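Local coordinates for unknown (Klebsiella pneumoniae, PDB 2A2L), which is of unknown function but belongs to the HbpS-like family, named for a haem-degrading protein, and forms an assembly of eight chains, at residues C60-S63 and L64-W68; L73-T77 and H78-S82. All coordinates share one frame; numbering follows the deposited sequence.

Contact 1: C60-S63 and L64-W68; sequences CDIS and LNKAW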
ATOM      1  N   CYS A  60     -14.067  12.643  -1.179  1.00 22.49           N
ATOM      2  CA  CYS A  60     -14.217  11.796  -2.379  1.00 22.57           C
ATOM      3  C   CYS A  60     -14.037  10.305  -2.140  1.00 22.45           C
ATOM      4  O   CYS A  60     -14.847   9.523  -2.624  1.00 22.46           O
ATOM      5  CB  CYS A  60     -13.307  12.202  -3.543  1.00 22.47           C
ATOM      6  SG  CYS A  60     -12.864  13.922  -3.647  1.00 23.24           S
ATOM      7  N   ASP A  61     -12.953   9.924  -1.463  1.00 22.39           N
ATOM      8  CA  ASP A  61     -12.727   8.541  -1.020  1.00 22.42           C
ATOM      9  C   ASP A  61     -13.887   8.105  -0.124  1.00 22.36           C
ATOM     10  O   ASP A  61     -14.569   7.111  -0.398  1.00 22.29           O
ATOM     11  CB  ASP A  61     -11.402   8.447  -0.213  1.00 22.42           C
ATOM     12  CG  ASP A  61     -10.520   7.262  -0.625  1.00 22.61           C
ATOM     13  OD1 ASP A  61     -10.618   6.808  -1.789  1.00 42.06           O
ATOM     14  OD2 ASP A  61      -9.712   6.795   0.215  1.00 32.99           O
ATOM     15  N   ILE A  62     -14.111   8.874   0.940  1.00 22.36           N
ATOM     16  CA  ILE A  62     -15.232   8.623   1.851  1.00 22.36           C
ATOM     17  C   ILE A  62     -16.534   8.360   1.102  1.00 22.35           C
ATOM     18  O   ILE A  62     -17.182   7.347   1.330  1.00 22.43           O
ATOM     19  CB  ILE A  62     -15.483   9.793   2.839  1.00 22.35           C
ATOM     20  CG1 ILE A  62     -14.269  10.021   3.726  1.00 22.24           C
ATOM     21  CG2 ILE A  62     -16.717   9.490   3.699  1.00 22.21           C
ATOM     22  CD1 ILE A  62     -14.269  11.386   4.395  1.00  6.74           C
ATOM     23  N   SER A  63     -16.913   9.274   0.216  1.00 22.35           N
ATOM     24  CA  SER A  63     -18.193   9.162  -0.492  1.00 22.35           C
ATOM     25  C   SER A  63     -18.287   7.914  -1.355  1.00 22.26           C
ATOM     26  O   SER A  63     -19.293   7.193  -1.298  1.00 22.31           O
ATOM     27  CB  SER A  63     -18.473  10.410  -1.328  1.00 22.32           C
ATOM     28  OG  SER A  63     -19.311  10.089  -2.426  1.00 22.56           O
ATOM     29  N   LEU A  64     -17.242   7.654  -2.146  1.00 22.20           N
ATOM     30  CA  LEU A  64     -17.107   6.369  -2.875  1.00 22.11           C
ATOM     31  C   LEU A  64     -17.219   5.156  -1.960  1.00 22.01           C
ATOM     32  O   LEU A  64     -18.012   4.252  -2.191  1.00 22.07           O
ATOM     33  CB  LEU A  64     -15.802   6.313  -3.684  1.00 22.11           C
ATOM     34  CG  LEU A  64     -15.599   5.104  -4.606  1.00 22.16           C
ATOM     35  CD1 LEU A  64     -16.672   5.064  -5.687  1.00  5.05           C
ATOM     36  CD2 LEU A  64     -14.178   5.033  -5.218  1.00 22.17           C
ATOM     37  N   ASN A  65     -16.452   5.127  -0.892  1.00 21.94           N
ATOM     38  CA  ASN A  65     -16.472   3.929  -0.053  1.00 21.84           C
ATOM     39  C   ASN A  65     -17.738   3.693   0.733  1.00 21.75           C
ATOM     40  O   ASN A  65     -18.052   2.557   1.055  1.00 21.69           O
ATOM     41  CB  ASN A  65     -15.255   3.877   0.841  1.00 21.81           C
ATOM     42  CG  ASN A  65     -14.001   3.833   0.052  1.00 21.95           C
ATOM     43  OD1 ASN A  65     -13.918   3.141  -0.983  1.00 24.69           O
ATOM     44  ND2 ASN A  65     -13.014   4.581   0.500  1.00 15.60           N
ATOM     45  N   LYS A  66     -18.457   4.767   1.032  1.00 21.68           N
ATOM     46  CA  LYS A  66     -19.800   4.644   1.577  1.00 21.67           C
ATOM     47  C   LYS A  66     -20.682   3.928   0.590  1.00 21.66           C
ATOM     48  O   LYS A  66     -21.474   3.109   0.994  1.00 21.65           O
ATOM     49  CB  LYS A  66     -20.403   6.008   1.929  1.00 21.65           C
ATOM     50  CG  LYS A  66     -19.804   6.644   3.174  1.00 21.56           C
ATOM     51  CD  LYS A  66     -20.292   8.073   3.353  1.00 16.54           C
ATOM     52  CE  LYS A  66     -20.105   8.582   4.779  1.00 15.32           C
ATOM     53  NZ  LYS A  66     -20.594   9.993   4.864  1.00 14.14           N
ATOM     54  N   ALA A  67     -20.533   4.215  -0.704  1.00 21.70           N
ATOM     55  CA  ALA A  67     -21.368   3.548  -1.705  1.00 21.77           C
ATOM     56  C   ALA A  67     -20.963   2.076  -1.774  1.00 21.81           C
ATOM     57  O   ALA A  67     -21.807   1.174  -1.696  1.00 21.83           O
ATOM     58  CB  ALA A  67     -21.252   4.224  -3.087  1.00 21.72           C
ATOM     59  N   TRP A  68     -19.662   1.843  -1.903  1.00 21.86           N
ATOM     60  CA  TRP A  68     -19.140   0.493  -1.971  1.00 21.89           C
ATOM     61  C   TRP A  68     -19.473  -0.307  -0.718  1.00 21.96           C
ATOM     62  O   TRP A  68     -19.740  -1.504  -0.819  1.00 21.99           O
ATOM     63  CB  TRP A  68     -17.643   0.493  -2.272  1.00 21.85           C
ATOM     64  CG  TRP A  68     -17.049  -0.882  -2.316  1.00 21.87           C
ATOM     65  CD1 TRP A  68     -16.896  -1.688  -3.421  1.00  8.48           C
ATOM     66  CD2 TRP A  68     -16.519  -1.614  -1.208  1.00 15.39           C
ATOM     67  NE1 TRP A  68     -16.314  -2.874  -3.060  1.00 24.69           N
ATOM     68  CE2 TRP A  68     -16.079  -2.863  -1.707  1.00 23.33           C
ATOM     69  CE3 TRP A  68     -16.418  -1.359   0.169  1.00 10.84           C
ATOM     70  CZ2 TRP A  68     -15.520  -3.846  -0.886  1.00 10.27           C
ATOM     71  CZ3 TRP A  68     -15.871  -2.343   0.989  1.00 14.18           C
ATOM     72  CH2 TRP A  68     -15.424  -3.572   0.454  1.00 17.27           C
TER
HETATM   73  O   HOH W   1      -9.961   3.728  -0.453  1.00 21.36           O
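Lys66 lies alongside Ile62, one turn further along the same helix. Both side chains point the same way. The CE of Lys66 packs against CG2 of Ile62 at 3.7 Å. CG beside the backbone N (chi1 -73°) and an extended chain together carry the lysine back past Ile62. Its NZ is well satisfied at the far end, by a salt bridge to Asp130 and by the carbonyl oxygens of Val122 and Gly105. This is the tight side. Ser63 is buried there too, and its OG bonds to Ser38 OG and Gly121 O.

The partly exposed Asp61 end is looser, bridged by water to a buried Asn65. Asp61 CG stays 3.8 Å from Asn65 ND2, with the carboxylate and amide planes 64° apart. The water donates to Asp61 OD2 at 3.1 Å and accepts a weak bond from Asn65 ND2. Arg100 NE holds OD1 of Asn65. Under both pairs run regular helical bonds, such as Asn65 N to Asp61 O at 2.8 Å.

Helix 59-72 packs here on the antiparallel sheet. Leu64 touches strands 36-41 and 46-51, while Ile62, Ser63 and Lys66 meet Ser123 of strand 116-123.

Contact 2: L73-T77 and H78-S82; sequences LKQGT and HEITS
Ile80 and Thr77 bury the most surface here, and Gln75 comes next. They lie in the loop after helix 59-72, around a type I beta turn at Gly76-Glu79. With CG1 between its backbone N and carbonyl carbon (chi1 54°), Ile80 brings CG1 within 3.2 Å of Thr77 O. CG2 of Ile80 meets OE1 of Gln75 at 3.0 Å, a close contact without a hydrogen bond. Ile80 CD1 reaches Leu73 CD1 at 3.7 Å, and the two side chains cross at about a right angle. Ile101 touches both.

Thr77 directs its OG1 to Phe104 O. A water bonds weakly to the same OG1, accepts from His78 N at 3.1 Å, and hydrogen-bonds His78 ND1 at 2.7 Å.

The Gln75 side chain, extended beyond CG, slants across that of Glu79, its OE1 3.2 Å from Glu79 CB. Gly76 N donates to Glu79 OE1 at 3.1 Å, meeting the carboxylate from above its plane. Glu79 N returns a 2.9 Å bond to Gly76 O, which closes the turn.

Both polar backbone atoms of Gly76 are thus tied to one residue. The carboxylate of exposed Glu79 gives Gly76 N a partner, which would favour the turn, while the apolar Leu73-Ile80 contact lies on the buried side.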
ATOM      1  N   LEU A  73     -22.082  -4.651   1.820  1.00 22.86           N
ATOM      2  CA  LEU A  73     -22.762  -5.188   3.033  1.00 22.85           C
ATOM      3  C   LEU A  73     -24.311  -5.140   3.004  1.00 22.83           C
ATOM      4  O   LEU A  73     -24.973  -5.545   3.962  1.00 22.77           O
ATOM      5  CB  LEU A  73     -22.275  -4.477   4.300  1.00 22.83           C
ATOM      6  CG  LEU A  73     -20.797  -4.351   4.668  1.00 22.84           C
ATOM      7  CD1 LEU A  73     -20.542  -2.936   5.157  1.00 30.33           C
ATOM      8  CD2 LEU A  73     -20.427  -5.330   5.768  1.00  8.99           C
ATOM      9  N   LYS A  74     -24.858  -4.620   1.912  1.00 22.87           N
ATOM     10  CA  LYS A  74     -26.295  -4.659   1.603  1.00 22.91           C
ATOM     11  C   LYS A  74     -27.172  -3.912   2.591  1.00 22.87           C
ATOM     12  O   LYS A  74     -28.281  -4.337   2.883  1.00 22.96           O
ATOM     13  CB  LYS A  74     -26.787  -6.105   1.378  1.00 22.91           C
ATOM     14  CG  LYS A  74     -26.078  -6.819   0.215  1.00 22.95           C
ATOM     15  CD  LYS A  74     -26.345  -8.326   0.178  1.00 22.99           C
ATOM     16  CE  LYS A  74     -25.158  -9.057  -0.457  1.00 36.08           C
ATOM     17  NZ  LYS A  74     -25.479 -10.413  -0.967  1.00 35.29           N
ATOM     18  N   GLN A  75     -26.679  -2.793   3.099  1.00 22.81           N
ATOM     19  CA  GLN A  75     -27.409  -2.028   4.098  1.00 22.78           C
ATOM     20  C   GLN A  75     -26.798  -0.619   4.197  1.00 22.73           C
ATOM     21  O   GLN A  75     -25.746  -0.357   3.622  1.00 22.81           O
ATOM     22  CB  GLN A  75     -27.321  -2.729   5.446  1.00 22.76           C
ATOM     23  CG  GLN A  75     -25.888  -2.790   5.972  1.00 22.85           C
ATOM     24  CD  GLN A  75     -25.808  -3.444   7.327  1.00 36.18           C
ATOM     25  OE1 GLN A  75     -25.739  -2.765   8.355  1.00 39.13           O
ATOM     26  NE2 GLN A  75     -25.840  -4.770   7.345  1.00 34.89           N
ATOM     27  N   GLY A  76     -27.443   0.292   4.915  1.00 22.64           N
ATOM     28  CA  GLY A  76     -26.869   1.622   5.099  1.00 22.47           C
ATOM     29  C   GLY A  76     -25.616   1.558   5.946  1.00 22.39           C
ATOM     30  O   GLY A  76     -25.543   0.771   6.883  1.00 22.37           O
ATOM     31  N   THR A  77     -24.630   2.393   5.637  1.00 22.32           N
ATOM     32  CA  THR A  77     -23.482   2.557   6.531  1.00 22.25           C
ATOM     33  C   THR A  77     -23.852   3.003   7.967  1.00 22.27           C
ATOM     34  O   THR A  77     -23.059   2.837   8.913  1.00 22.15           O
ATOM     35  CB  THR A  77     -22.361   3.452   5.914  1.00 22.35           C
ATOM     36  OG1 THR A  77     -22.855   4.769   5.612  1.00 22.15           O
ATOM     37  CG2 THR A  77     -21.784   2.805   4.642  1.00 22.21           C
ATOM     38  N   HIS A  78     -25.076   3.519   8.134  1.00 22.19           N
ATOM     39  CA  HIS A  78     -25.552   3.929   9.453  1.00 22.18           C
ATOM     40  C   HIS A  78     -25.969   2.736  10.285  1.00 22.19           C
ATOM     41  O   HIS A  78     -26.074   2.834  11.501  1.00 22.19           O
ATOM     42  CB  HIS A  78     -26.688   4.970   9.369  1.00 22.19           C
ATOM     43  CG  HIS A  78     -27.957   4.456   8.761  1.00 22.10           C
ATOM     44  ND1 HIS A  78     -28.090   4.198   7.414  1.00 19.63           N
ATOM     45  CD2 HIS A  78     -29.157   4.170   9.317  1.00 27.08           C
ATOM     46  CE1 HIS A  78     -29.316   3.777   7.164  1.00 28.16           C
ATOM     47  NE2 HIS A  78     -29.983   3.747   8.303  1.00 41.08           N
ATOM     48  N   GLU A  79     -26.191   1.602   9.628  1.00 22.20           N
ATOM     49  CA  GLU A  79     -26.727   0.439  10.305  1.00 22.20           C
ATOM     50  C   GLU A  79     -25.637  -0.433  10.921  1.00 22.23           C
ATOM     51  O   GLU A  79     -25.940  -1.371  11.659  1.00 22.30           O
ATOM     52  CB  GLU A  79     -27.568  -0.393   9.354  1.00 22.21           C
ATOM     53  CG  GLU A  79     -28.860   0.227   8.915  1.00 22.20           C
ATOM     54  CD  GLU A  79     -29.604  -0.682   7.980  1.00 25.82           C
ATOM     55  OE1 GLU A  79     -29.823  -0.287   6.811  1.00 34.06           O
ATOM     56  OE2 GLU A  79     -29.926  -1.815   8.400  1.00 36.03           O
ATOM     57  N   ILE A  80     -24.373  -0.124  10.634  1.00 22.21           N
ATOM     58  CA  ILE A  80     -23.257  -0.902  11.158  1.00 22.11           C
ATOM     59  C   ILE A  80     -22.506  -0.211  12.293  1.00 22.08           C
ATOM     60  O   ILE A  80     -21.692  -0.837  12.976  1.00 22.06           O
ATOM     61  CB  ILE A  80     -22.256  -1.313  10.057  1.00 22.16           C
ATOM     62  CG1 ILE A  80     -21.767  -0.114   9.265  1.00 21.99           C
ATOM     63  CG2 ILE A  80     -22.821  -2.464   9.170  1.00 22.22           C
ATOM     64  CD1 ILE A  80     -21.163  -0.485   7.892  1.00 22.06           C
ATOM     65  N   THR A  81     -22.789   1.072  12.486  1.00 21.95           N
ATOM     66  CA  THR A  81     -22.187   1.865  13.550  1.00 21.84           C
ATOM     67  C   THR A  81     -22.208   1.196  14.936  1.00 21.81           C
ATOM     68  O   THR A  81     -21.180   1.129  15.606  1.00 21.80           O
ATOM     69  CB  THR A  81     -22.889   3.237  13.644  1.00 21.94           C
ATOM     70  OG1 THR A  81     -23.227   3.692  12.323  1.00 21.56           O
ATOM     71  CG2 THR A  81     -22.003   4.252  14.358  1.00 21.98           C
ATOM     72  N   SER A  82     -23.369   0.694  15.358  1.00 21.66           N
ATOM     73  CA  SER A  82     -23.500   0.047  16.668  1.00 21.57           C
ATOM     74  C   SER A  82     -22.717  -1.267  16.806  1.00 21.48           C
ATOM     75  O   SER A  82     -22.300  -1.636  17.904  1.00 21.51           O
ATOM     76  CB  SER A  82     -24.973  -0.178  17.008  1.00 21.50           C
ATOM     77  OG  SER A  82     -25.703  -0.539  15.842  1.00 21.68           O
TER
HETATM   78  O   HOH W   2     -26.156   5.311   5.829  1.00 22.17           O

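Overall arrangement
Contact 1 is the more buried of the two, and contact 2 is partly buried. The first lies within helix 59-72, its centre about 7 Å from the centre of the chain; the second lies in the loop that follows this helix, its centre about 11 Å from the centre of the chain. Their centres are 13 Å apart, yet they touch where Thr77 CG2 packs on Lys66 O. Repeating helical backbone bonds carry contact 1. Ser63, Asn65 and Lys66 bond to other parts of the chain, while Asp61 meets a water. Contact 2 has no such repeat and relies on the individual bonds of its beta turn. Phe104 touches both contacts. Both also meet Ser58 of a neighbouring subunit, through Trp68 and Leu73.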